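Local coordinates for protein Ulp1-like SUMO protease (Chaetomium thermophilum, PDB 6DG4) that probably cleaves SUMO from its conjugates and processes the SUMO precursor as a Ulp1-like cysteine protease of the C48 family, this chain being its catalytic domain, at residues Q85-F96 and L111-N121; S136-R144 and C202-L213. All coordinates share one frame; numbering follows the deposited sequence.

Interaction 1. Residues Q85-F96 and L111-N121. With SO4 (sulfate ion), chain B.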
loop_
_atom_site.group_PDB
_atom_site.type_symbol
_atom_site.label_atom_id
_atom_site.label_comp_id
_atom_site.label_asym_id
_atom_site.label_seq_id
_atom_site.Cartn_x
_atom_site.Cartn_y
_atom_site.Cartn_z
ATOM N N GLN A 85 -3.856 14.491 -12.118
ATOM C CA GLN A 85 -4.829 13.567 -12.681
ATOM C C GLN A 85 -4.195 12.513 -13.576
ATOM O O GLN A 85 -4.920 11.714 -14.175
ATOM C CB GLN A 85 -5.923 14.338 -13.419
ATOM C CG GLN A 85 -6.682 15.277 -12.497
ATOM C CD GLN A 85 -8.044 15.664 -13.030
ATOM O OE1 GLN A 85 -8.158 16.288 -14.084
ATOM N NE2 GLN A 85 -9.089 15.291 -12.301
ATOM N N GLU A 86 -2.866 12.472 -13.654
ATOM C CA GLU A 86 -2.140 11.453 -14.414
ATOM C C GLU A 86 -1.064 10.857 -13.517
ATOM O O GLU A 86 0.140 11.012 -13.766
ATOM C CB GLU A 86 -1.560 12.035 -15.704
ATOM C CG GLU A 86 -2.649 12.550 -16.640
ATOM C CD GLU A 86 -2.120 13.164 -17.925
ATOM O OE1 GLU A 86 -0.923 13.009 -18.237
ATOM O OE2 GLU A 86 -2.918 13.801 -18.637
ATOM N N PRO A 87 -1.465 10.167 -12.455
ATOM C CA PRO A 87 -0.477 9.610 -11.533
ATOM C C PRO A 87 0.348 8.504 -12.163
ATOM O O PRO A 87 -0.106 7.780 -13.054
ATOM C CB PRO A 87 -1.340 9.037 -10.400
ATOM C CG PRO A 87 -2.637 8.736 -11.052
ATOM C CD PRO A 87 -2.840 9.866 -12.020
ATOM N N LYS A 88 1.565 8.355 -11.645
ATOM C CA LYS A 88 2.359 7.165 -11.926
ATOM C C LYS A 88 2.117 6.057 -10.911
ATOM O O LYS A 88 2.274 4.876 -11.245
ATOM C CB LYS A 88 3.843 7.521 -11.989
ATOM C CG LYS A 88 4.225 8.236 -13.284
ATOM C CD LYS A 88 4.065 7.319 -14.496
ATOM C CE LYS A 88 4.448 7.995 -15.792
ATOM N NZ LYS A 88 4.310 7.047 -16.938
ATOM N N CYS A 89 1.719 6.404 -9.690
ATOM C CA CYS A 89 1.321 5.430 -8.685
ATOM C C CYS A 89 0.036 5.934 -8.055
ATOM O O CYS A 89 -0.051 7.107 -7.678
ATOM C CB CYS A 89 2.392 5.269 -7.608
ATOM S SG CYS A 89 2.058 3.953 -6.398
ATOM N N THR A 90 -0.968 5.074 -7.967
ATOM C CA THR A 90 -2.213 5.483 -7.343
ATOM C C THR A 90 -2.708 4.384 -6.418
ATOM O O THR A 90 -2.341 3.215 -6.542
ATOM C CB THR A 90 -3.262 5.904 -8.379
ATOM O OG1 THR A 90 -4.374 6.485 -7.690
ATOM C CG2 THR A 90 -3.728 4.725 -9.205
ATOM N N ALA A 91 -3.536 4.788 -5.463
ATOM C CA ALA A 91 -3.980 3.896 -4.411
ATOM C C ALA A 91 -5.470 4.078 -4.195
ATOM O O ALA A 91 -6.026 5.155 -4.428
ATOM C CB ALA A 91 -3.262 4.187 -3.094
ATOM N N PHE A 92 -6.096 3.017 -3.712
ATOM C CA PHE A 92 -7.509 3.014 -3.389
ATOM C C PHE A 92 -7.713 2.934 -1.884
ATOM O O PHE A 92 -6.836 2.503 -1.126
ATOM C CB PHE A 92 -8.204 1.847 -4.084
ATOM C CG PHE A 92 -8.401 2.064 -5.548
ATOM C CD1 PHE A 92 -7.395 1.774 -6.445
ATOM C CD2 PHE A 92 -9.585 2.591 -6.027
ATOM C CE1 PHE A 92 -7.574 1.984 -7.797
ATOM C CE2 PHE A 92 -9.765 2.799 -7.378
ATOM C CZ PHE A 92 -8.753 2.496 -8.259
ATOM N N THR A 93 -8.894 3.383 -1.464
ATOM C CA THR A 93 -9.277 3.330 -0.069
ATOM C C THR A 93 -9.843 1.955 0.277
ATOM O O THR A 93 -10.000 1.074 -0.576
ATOM C CB THR A 93 -10.332 4.392 0.246
ATOM O OG1 THR A 93 -11.586 4.001 -0.335
ATOM C CG2 THR A 93 -9.898 5.765 -0.282
ATOM N N SER A 94 -10.193 1.792 1.553
ATOM C CA SER A 94 -10.782 0.551 2.035
ATOM C C SER A 94 -12.186 0.323 1.496
ATOM O O SER A 94 -12.729 -0.773 1.668
ATOM C CB SER A 94 -10.805 0.545 3.568
ATOM O OG SER A 94 -11.805 1.408 4.088
ATOM N N PHE A 95 -12.785 1.323 0.857
ATOM C CA PHE A 95 -14.114 1.161 0.291
ATOM C C PHE A 95 -14.086 0.518 -1.083
ATOM O O PHE A 95 -15.131 0.060 -1.553
ATOM C CB PHE A 95 -14.815 2.519 0.224
ATOM C CG PHE A 95 -15.123 3.097 1.578
ATOM C CD1 PHE A 95 -16.299 2.772 2.222
ATOM C CD2 PHE A 95 -14.224 3.932 2.221
ATOM C CE1 PHE A 95 -16.587 3.283 3.470
ATOM C CE2 PHE A 95 -14.507 4.448 3.473
ATOM C CZ PHE A 95 -15.688 4.119 4.097
ATOM N N PHE A 96 -12.926 0.447 -1.733
ATOM C CA PHE A 96 -12.922 0.002 -3.119
ATOM C C PHE A 96 -13.220 -1.488 -3.236
ATOM O O PHE A 96 -14.119 -1.891 -3.980
ATOM C CB PHE A 96 -11.611 0.340 -3.815
ATOM C CG PHE A 96 -11.598 -0.065 -5.249
ATOM C CD1 PHE A 96 -12.298 0.664 -6.184
ATOM C CD2 PHE A 96 -10.926 -1.194 -5.659
ATOM C CE1 PHE A 96 -12.307 0.290 -7.505
ATOM C CE2 PHE A 96 -10.939 -1.578 -6.984
ATOM C CZ PHE A 96 -11.625 -0.831 -7.907
ATOM N N LEU A 111 -15.224 5.816 -7.586
ATOM C CA LEU A 111 -13.975 5.489 -6.906
ATOM C C LEU A 111 -12.807 5.446 -7.887
ATOM O O LEU A 111 -11.711 5.913 -7.568
ATOM C CB LEU A 111 -14.106 4.177 -6.133
ATOM C CG LEU A 111 -15.053 4.175 -4.931
ATOM C CD1 LEU A 111 -15.022 2.818 -4.256
ATOM C CD2 LEU A 111 -14.703 5.270 -3.929
ATOM N N LEU A 112 -13.024 4.907 -9.091
ATOM C CA LEU A 112 -11.981 4.922 -10.116
ATOM C C LEU A 112 -11.579 6.349 -10.463
ATOM O O LEU A 112 -10.389 6.670 -10.535
ATOM C CB LEU A 112 -12.454 4.176 -11.363
ATOM C CG LEU A 112 -12.587 2.667 -11.168
ATOM C CD1 LEU A 112 -13.390 2.048 -12.294
ATOM C CD2 LEU A 112 -11.211 2.034 -11.080
ATOM N N ARG A 113 -12.562 7.226 -10.666
ATOM C CA ARG A 113 -12.256 8.611 -11.008
ATOM C C ARG A 113 -11.514 9.316 -9.878
ATOM O O ARG A 113 -10.588 10.098 -10.131
ATOM C CB ARG A 113 -13.541 9.347 -11.390
ATOM C CG ARG A 113 -14.102 8.901 -12.728
ATOM C CD ARG A 113 -15.261 9.766 -13.200
ATOM N NE ARG A 113 -16.438 9.694 -12.332
ATOM C CZ ARG A 113 -17.399 8.777 -12.431
ATOM N NH1 ARG A 113 -17.326 7.823 -13.351
ATOM N NH2 ARG A 113 -18.433 8.808 -11.601
ATOM N N ARG A 114 -11.887 9.042 -8.624
ATOM C CA ARG A 114 -11.217 9.685 -7.497
ATOM C C ARG A 114 -9.769 9.234 -7.377
ATOM O O ARG A 114 -8.920 9.993 -6.891
ATOM C CB ARG A 114 -11.981 9.405 -6.203
ATOM C CG ARG A 114 -13.014 10.477 -5.864
ATOM C CD ARG A 114 -14.027 10.003 -4.827
ATOM N NE ARG A 114 -14.840 11.098 -4.295
ATOM C CZ ARG A 114 -15.757 11.768 -4.990
ATOM N NH1 ARG A 114 -15.985 11.474 -6.263
ATOM N NH2 ARG A 114 -16.446 12.742 -4.411
ATOM N N ALA A 115 -9.468 8.013 -7.811
ATOM C CA ALA A 115 -8.104 7.503 -7.871
ATOM C C ALA A 115 -7.388 7.883 -9.163
ATOM O O ALA A 115 -6.238 7.478 -9.361
ATOM C CB ALA A 115 -8.106 5.979 -7.720
ATOM N N ASN A 116 -8.043 8.644 -10.039
ATOM C CA ASN A 116 -7.456 9.069 -11.310
ATOM C C ASN A 116 -7.081 7.878 -12.183
ATOM O O ASN A 116 -6.061 7.882 -12.875
ATOM C CB ASN A 116 -6.296 10.031 -11.088
ATOM C CG ASN A 116 -6.770 11.345 -10.529
ATOM O OD1 ASN A 116 -7.615 12.009 -11.128
ATOM N ND2 ASN A 116 -6.273 11.709 -9.358
ATOM N N VAL A 117 -7.942 6.867 -12.172
ATOM C CA VAL A 117 -7.810 5.688 -13.016
ATOM C C VAL A 117 -8.884 5.804 -14.090
ATOM O O VAL A 117 -10.056 5.481 -13.858
ATOM C CB VAL A 117 -7.952 4.397 -12.206
ATOM C CG1 VAL A 117 -7.875 3.188 -13.105
ATOM C CG2 VAL A 117 -6.878 4.329 -11.127
ATOM N N ARG A 118 -8.486 6.272 -15.269
ATOM C CA ARG A 118 -9.388 6.460 -16.393
ATOM C C ARG A 118 -8.825 5.753 -17.617
ATOM O O ARG A 118 -7.632 5.457 -17.695
ATOM C CB ARG A 118 -9.580 7.950 -16.699
ATOM C CG ARG A 118 -10.301 8.707 -15.591
ATOM C CD ARG A 118 -10.331 10.195 -15.884
ATOM N NE ARG A 118 -11.143 10.940 -14.924
ATOM C CZ ARG A 118 -10.704 11.408 -13.756
ATOM N NH1 ARG A 118 -9.449 11.215 -13.372
ATOM N NH2 ARG A 118 -11.533 12.075 -12.966
ATOM N N LYS A 119 -9.701 5.470 -18.579
ATOM C CA LYS A 119 -9.258 4.800 -19.796
ATOM C C LYS A 119 -8.096 5.540 -20.446
ATOM O O LYS A 119 -7.115 4.920 -20.873
ATOM C CB LYS A 119 -10.429 4.679 -20.772
ATOM C CG LYS A 119 -10.102 3.944 -22.076
ATOM C CD LYS A 119 -11.341 3.841 -22.959
ATOM C CE LYS A 119 -11.032 3.128 -24.262
ATOM N NZ LYS A 119 -12.234 3.040 -25.129
ATOM N N ALA A 120 -8.181 6.870 -20.532
ATOM C CA ALA A 120 -7.189 7.626 -21.291
ATOM C C ALA A 120 -5.786 7.521 -20.706
ATOM O O ALA A 120 -4.805 7.538 -21.458
ATOM C CB ALA A 120 -7.603 9.096 -21.386
ATOM N N ASN A 121 -5.653 7.433 -19.384
ATOM C CA ASN A 121 -4.337 7.420 -18.760
ATOM C C ASN A 121 -3.962 6.070 -18.163
ATOM O O ASN A 121 -2.870 5.941 -17.603
ATOM C CB ASN A 121 -4.232 8.508 -17.681
ATOM C CG ASN A 121 -5.041 8.182 -16.442
ATOM O OD1 ASN A 121 -6.245 7.966 -16.523
ATOM N ND2 ASN A 121 -4.380 8.147 -15.285
HETATM S S SO4 B . -18.160 12.153 -9.632
HETATM O O1 SO4 B . -16.891 11.550 -10.031
HETATM O O2 SO4 B . -18.077 12.601 -8.244
HETATM O O3 SO4 B . -19.227 11.164 -9.761
HETATM O O4 SO4 B . -18.447 13.294 -10.498
HETATM O O HOH W 1 -7.240 10.392 -15.049
HETATM O O HOH W 2 -1.489 8.499 -15.396
HETATM O O HOH W 3 -4.039 9.729 -7.688
#
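With chi1 at -171°, T90 carries OG1 anti to its backbone N and presents the hydroxyl to A115 O, while F92, its CG anti to the carbonyl carbon (chi1 -75°), lays its ring against the A115 methyl. Edge strand 89-91 of the protease's mixed sheet thereby meets the C-terminal end of helix 109-114, which finishes in a Schellman motif: N116 N bonds to R113 O, V117 N reaches back to L112 O, and N116 has positive phi. T90 OG1 donates to A115 O at 2.7 Å, in the carbonyl plane and on a lone pair. A115 CB stands over one face of the F92 ring, 3.8 Å from its centroid, a CH-pi contact; F96 approaches the opposite face. L112 CD2 and V117 CG2 both close on F92 CZ, and V117 CG2 also meets T90 CG2 at 3.7 Å. Before the strand, P87 is crossed at about a right angle by the N116 side chain, whose CB lies 3.6 Å from P87 CD. N116 O accepts from N121 ND2 at 3.0 Å, which ties the following turn back to the helix end. On the outer side of the helix, R113 NE and NH2 and R114 NH1 donate to a sulfate, probably from the crystallisation liquor. R118 NH1 donates to N116 OD1 at 3.0 Å and also to a water that bridges to Q85 O.

Interaction 2. Residues S136-R144 and C202-L213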
loop_
_atom_site.group_PDB
_atom_site.type_symbol
_atom_site.label_atom_id
_atom_site.label_comp_id
_atom_site.label_asym_id
_atom_site.label_seq_id
_atom_site.Cartn_x
_atom_site.Cartn_y
_atom_site.Cartn_z
ATOM N N SER A 136 -10.952 -10.108 7.946
ATOM C CA SER A 136 -9.986 -9.378 8.764
ATOM C C SER A 136 -8.550 -9.463 8.263
ATOM O O SER A 136 -7.660 -8.810 8.815
ATOM C CB SER A 136 -10.034 -9.833 10.229
ATOM O OG SER A 136 -11.337 -9.686 10.763
ATOM N N HIS A 137 -8.305 -10.260 7.229
ATOM C CA HIS A 137 -6.959 -10.462 6.709
ATOM C C HIS A 137 -6.692 -9.469 5.583
ATOM O O HIS A 137 -7.411 -9.449 4.577
ATOM C CB HIS A 137 -6.809 -11.892 6.198
ATOM C CG HIS A 137 -5.465 -12.185 5.607
ATOM N ND1 HIS A 137 -4.283 -11.938 6.273
ATOM C CD2 HIS A 137 -5.119 -12.694 4.402
ATOM C CE1 HIS A 137 -3.268 -12.283 5.502
ATOM N NE2 HIS A 137 -3.747 -12.754 4.365
ATOM N N TRP A 138 -5.646 -8.662 5.753
ATOM C CA TRP A 138 -5.236 -7.682 4.762
ATOM C C TRP A 138 -4.217 -8.288 3.811
ATOM O O TRP A 138 -3.236 -8.899 4.250
ATOM C CB TRP A 138 -4.583 -6.475 5.438
ATOM C CG TRP A 138 -5.542 -5.540 6.054
ATOM C CD1 TRP A 138 -5.860 -5.452 7.369
ATOM C CD2 TRP A 138 -6.316 -4.539 5.383
ATOM N NE1 TRP A 138 -6.792 -4.465 7.566
ATOM C CE2 TRP A 138 -7.081 -3.881 6.360
ATOM C CE3 TRP A 138 -6.434 -4.133 4.050
ATOM C CZ2 TRP A 138 -7.956 -2.849 6.051
ATOM C CZ3 TRP A 138 -7.304 -3.106 3.745
ATOM C CH2 TRP A 138 -8.052 -2.477 4.740
ATOM N N THR A 139 -4.444 -8.068 2.517
ATOM C CA THR A 139 -3.531 -8.410 1.440
ATOM C C THR A 139 -3.494 -7.225 0.480
ATOM O O THR A 139 -4.220 -6.240 0.649
ATOM C CB THR A 139 -3.972 -9.688 0.716
ATOM O OG1 THR A 139 -5.276 -9.506 0.142
ATOM C CG2 THR A 139 -3.978 -10.878 1.675
ATOM N N LEU A 140 -2.644 -7.328 -0.541
ATOM C CA LEU A 140 -2.392 -6.232 -1.467
ATOM C C LEU A 140 -2.551 -6.730 -2.893
ATOM O O LEU A 140 -1.825 -7.633 -3.319
ATOM C CB LEU A 140 -0.971 -5.692 -1.288
ATOM C CG LEU A 140 -0.620 -4.503 -2.183
ATOM C CD1 LEU A 140 -1.388 -3.260 -1.754
ATOM C CD2 LEU A 140 0.883 -4.255 -2.188
ATOM N N ALA A 141 -3.469 -6.127 -3.636
ATOM C CA ALA A 141 -3.510 -6.314 -5.078
ATOM C C ALA A 141 -2.710 -5.190 -5.724
ATOM O O ALA A 141 -2.750 -4.042 -5.271
ATOM C CB ALA A 141 -4.949 -6.314 -5.592
ATOM N N VAL A 142 -1.975 -5.533 -6.774
ATOM C CA VAL A 142 -1.139 -4.578 -7.489
ATOM C C VAL A 142 -1.380 -4.787 -8.973
ATOM O O VAL A 142 -1.156 -5.885 -9.496
ATOM C CB VAL A 142 0.353 -4.750 -7.158
ATOM C CG1 VAL A 142 1.191 -3.684 -7.871
ATOM C CG2 VAL A 142 0.580 -4.687 -5.658
ATOM N N ILE A 143 -1.842 -3.751 -9.648
ATOM C CA ILE A 143 -1.925 -3.753 -11.099
ATOM C C ILE A 143 -0.776 -2.900 -11.612
ATOM O O ILE A 143 -0.525 -1.803 -11.094
ATOM C CB ILE A 143 -3.285 -3.224 -11.583
ATOM C CG1 ILE A 143 -4.424 -4.075 -11.010
ATOM C CG2 ILE A 143 -3.334 -3.214 -13.107
ATOM C CD1 ILE A 143 -5.820 -3.497 -11.256
ATOM N N ARG A 144 -0.056 -3.414 -12.605
ATOM C CA ARG A 144 1.082 -2.714 -13.201
ATOM C C ARG A 144 0.758 -2.521 -14.675
ATOM O O ARG A 144 1.090 -3.375 -15.514
ATOM C CB ARG A 144 2.372 -3.494 -12.979
ATOM C CG ARG A 144 2.673 -3.738 -11.503
ATOM C CD ARG A 144 3.885 -4.623 -11.320
ATOM N NE ARG A 144 5.111 -3.845 -11.235
ATOM C CZ ARG A 144 6.333 -4.341 -11.373
ATOM N NH1 ARG A 144 6.504 -5.621 -11.680
ATOM N NH2 ARG A 144 7.383 -3.543 -11.218
ATOM N N CYS A 202 -0.640 -8.919 9.202
ATOM C CA CYS A 202 -1.069 -8.792 7.810
ATOM C C CYS A 202 -1.071 -7.345 7.316
ATOM O O CYS A 202 -0.679 -7.078 6.174
ATOM C CB CYS A 202 -2.452 -9.423 7.617
ATOM S SG CYS A 202 -3.809 -8.671 8.584
ATOM N N GLY A 203 -1.548 -6.404 8.129
ATOM C CA GLY A 203 -1.559 -5.020 7.690
ATOM C C GLY A 203 -0.167 -4.455 7.503
ATOM O O GLY A 203 0.058 -3.615 6.625
ATOM N N VAL A 204 0.789 -4.905 8.319
ATOM C CA VAL A 204 2.158 -4.423 8.171
ATOM C C VAL A 204 2.806 -5.031 6.930
ATOM O O VAL A 204 3.539 -4.354 6.199
ATOM C CB VAL A 204 2.978 -4.683 9.448
ATOM C CG1 VAL A 204 4.286 -3.920 9.373
ATOM C CG2 VAL A 204 2.192 -4.290 10.700
ATOM N N PHE A 205 2.558 -6.317 6.676
ATOM C CA PHE A 205 3.012 -6.917 5.428
ATOM C C PHE A 205 2.422 -6.187 4.224
ATOM O O PHE A 205 3.117 -5.941 3.232
ATOM C CB PHE A 205 2.579 -8.384 5.363
ATOM C CG PHE A 205 3.446 -9.338 6.147
ATOM C CD1 PHE A 205 4.730 -9.631 5.729
ATOM C CD2 PHE A 205 2.948 -9.995 7.259
ATOM C CE1 PHE A 205 5.513 -10.529 6.420
ATOM C CE2 PHE A 205 3.735 -10.893 7.958
ATOM C CZ PHE A 205 5.017 -11.159 7.533
ATOM N N THR A 206 1.127 -5.867 4.283
ATOM C CA THR A 206 0.464 -5.193 3.167
ATOM C C THR A 206 1.126 -3.849 2.872
ATOM O O THR A 206 1.436 -3.539 1.714
ATOM C CB THR A 206 -1.028 -5.042 3.489
ATOM O OG1 THR A 206 -1.646 -6.336 3.513
ATOM C CG2 THR A 206 -1.768 -4.185 2.477
ATOM N N ILE A 207 1.364 -3.039 3.906
ATOM C CA ILE A 207 2.018 -1.748 3.702
ATOM C C ILE A 207 3.428 -1.944 3.156
ATOM O O ILE A 207 3.874 -1.224 2.252
ATOM C CB ILE A 207 2.042 -0.948 5.018
ATOM C CG1 ILE A 207 0.642 -0.488 5.420
ATOM C CG2 ILE A 207 2.980 0.257 4.899
ATOM C CD1 ILE A 207 0.554 -0.028 6.871
ATOM N N THR A 208 4.174 -2.889 3.730
ATOM C CA THR A 208 5.578 -3.036 3.360
ATOM C C THR A 208 5.709 -3.567 1.940
ATOM O O THR A 208 6.582 -3.123 1.185
ATOM C CB THR A 208 6.292 -3.927 4.377
ATOM O OG1 THR A 208 6.134 -3.375 5.692
ATOM C CG2 THR A 208 7.778 -4.010 4.077
ATOM N N ASN A 209 4.843 -4.511 1.556
ATOM C CA ASN A 209 4.832 -4.985 0.178
ATOM C C ASN A 209 4.458 -3.866 -0.783
ATOM O O ASN A 209 4.963 -3.813 -1.910
ATOM C CB ASN A 209 3.884 -6.175 0.031
ATOM C CG ASN A 209 4.458 -7.437 0.632
ATOM O OD1 ASN A 209 5.674 -7.575 0.765
ATOM N ND2 ASN A 209 3.592 -8.361 1.008
ATOM N N ALA A 210 3.566 -2.968 -0.359
ATOM C CA ALA A 210 3.208 -1.828 -1.194
ATOM C C ALA A 210 4.392 -0.885 -1.383
ATOM O O ALA A 210 4.613 -0.379 -2.491
ATOM C CB ALA A 210 2.001 -1.098 -0.604
ATOM N N ILE A 211 5.172 -0.640 -0.322
ATOM C CA ILE A 211 6.379 0.168 -0.471
ATOM C C ILE A 211 7.295 -0.468 -1.504
ATOM O O ILE A 211 7.786 0.192 -2.425
ATOM C CB ILE A 211 7.112 0.326 0.874
ATOM C CG1 ILE A 211 6.287 1.113 1.892
ATOM C CG2 ILE A 211 8.467 1.005 0.644
ATOM C CD1 ILE A 211 6.908 1.130 3.286
ATOM N N CYS A 212 7.538 -1.771 -1.363
ATOM C CA CYS A 212 8.455 -2.456 -2.264
ATOM C C CYS A 212 7.961 -2.408 -3.706
ATOM O O CYS A 212 8.699 -2.005 -4.612
ATOM C CB CYS A 212 8.659 -3.897 -1.796
ATOM S SG CYS A 212 9.622 -4.034 -0.259
ATOM N N LEU A 213 6.719 -2.815 -3.952
ATOM C CA LEU A 213 6.244 -2.854 -5.332
ATOM C C LEU A 213 6.225 -1.460 -5.955
ATOM O O LEU A 213 6.598 -1.297 -7.122
ATOM C CB LEU A 213 4.882 -3.538 -5.418
ATOM C CG LEU A 213 4.935 -5.037 -5.720
ATOM C CD1 LEU A 213 5.279 -5.273 -7.190
ATOM C CD2 LEU A 213 5.928 -5.752 -4.812
HETATM O O HOH W 4 7.415 -0.975 -9.685
HETATM O O HOH W 5 4.729 -1.805 -9.228
#
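The H137 imidazole is turned toward C202 at the start of helix 202-215, its ND1 3.4 Å from C202 CB, with the ring oblique to the cysteine. H137 NE2 is hydrogen-bonded to D154 OD1, an arrangement consistent with the Cys-His-Asp catalytic triad of C48 peptidases. Rotation about chi1 (62°) sets C202 SG between the backbone N and the carbonyl carbon as seen down the CB-CA bond, and there it accepts a nearly straight bond from W138 N, 3.4 Å long with an N-H...S angle of 174°. The same sulfur sits at the edge of the W138 indole, 5.1 Å from the centroid of the five-membered ring, a sulfur-aromatic contact. One turn on, T206 OG1 faces the strand, 3.5 Å from W138 CB, but gives its proton to C202 O. That carbonyl also takes T206 N from the opposite face of its plane, so two donors grip it. T206 CG2 leans on the T139 backbone. Beyond it L140 points into the helix, its CD2 lying 3.7 Å from A210 CB and also against the backbone of N209 and A210. At the far end L213 meets V142 through apolar side chains, and its CD1 lies over one face of the R144 guanidinium, 4.3 Å from NE; two waters link R144 NE and NH2 to L213 O, while R144 NH1 bonds to S2 O. Strand 137-144 and the helical segment run parallel within 13°, their axes 6.8 Å apart at closest. The strand is flanked in the sheet by antiparallel neighbours 127-134 and 149-153, and helix 62-80 packs beside this pair through I65 on W138 and I72 on A210.

Overall arrangement
Interactions 1 and 2 are in series along the chain and reach the same mixed sheet, with their centres about 17 Å apart. Strand 89-91 of interaction 1 lies at one edge, pairs in parallel with strand 127-134, and is separated by it from strand 137-144 of interaction 2. The two contacts touch where S94 CB packs 4.3 Å from W138 CH2. Helix 62-80 also joins them, touching C89 and A91 of the first and W138 and A210 of the second. The probable catalytic pair, H137 and C202, belongs to interaction 2; S94 of interaction 1 packs on W138, the neighbour of H137 in sequence.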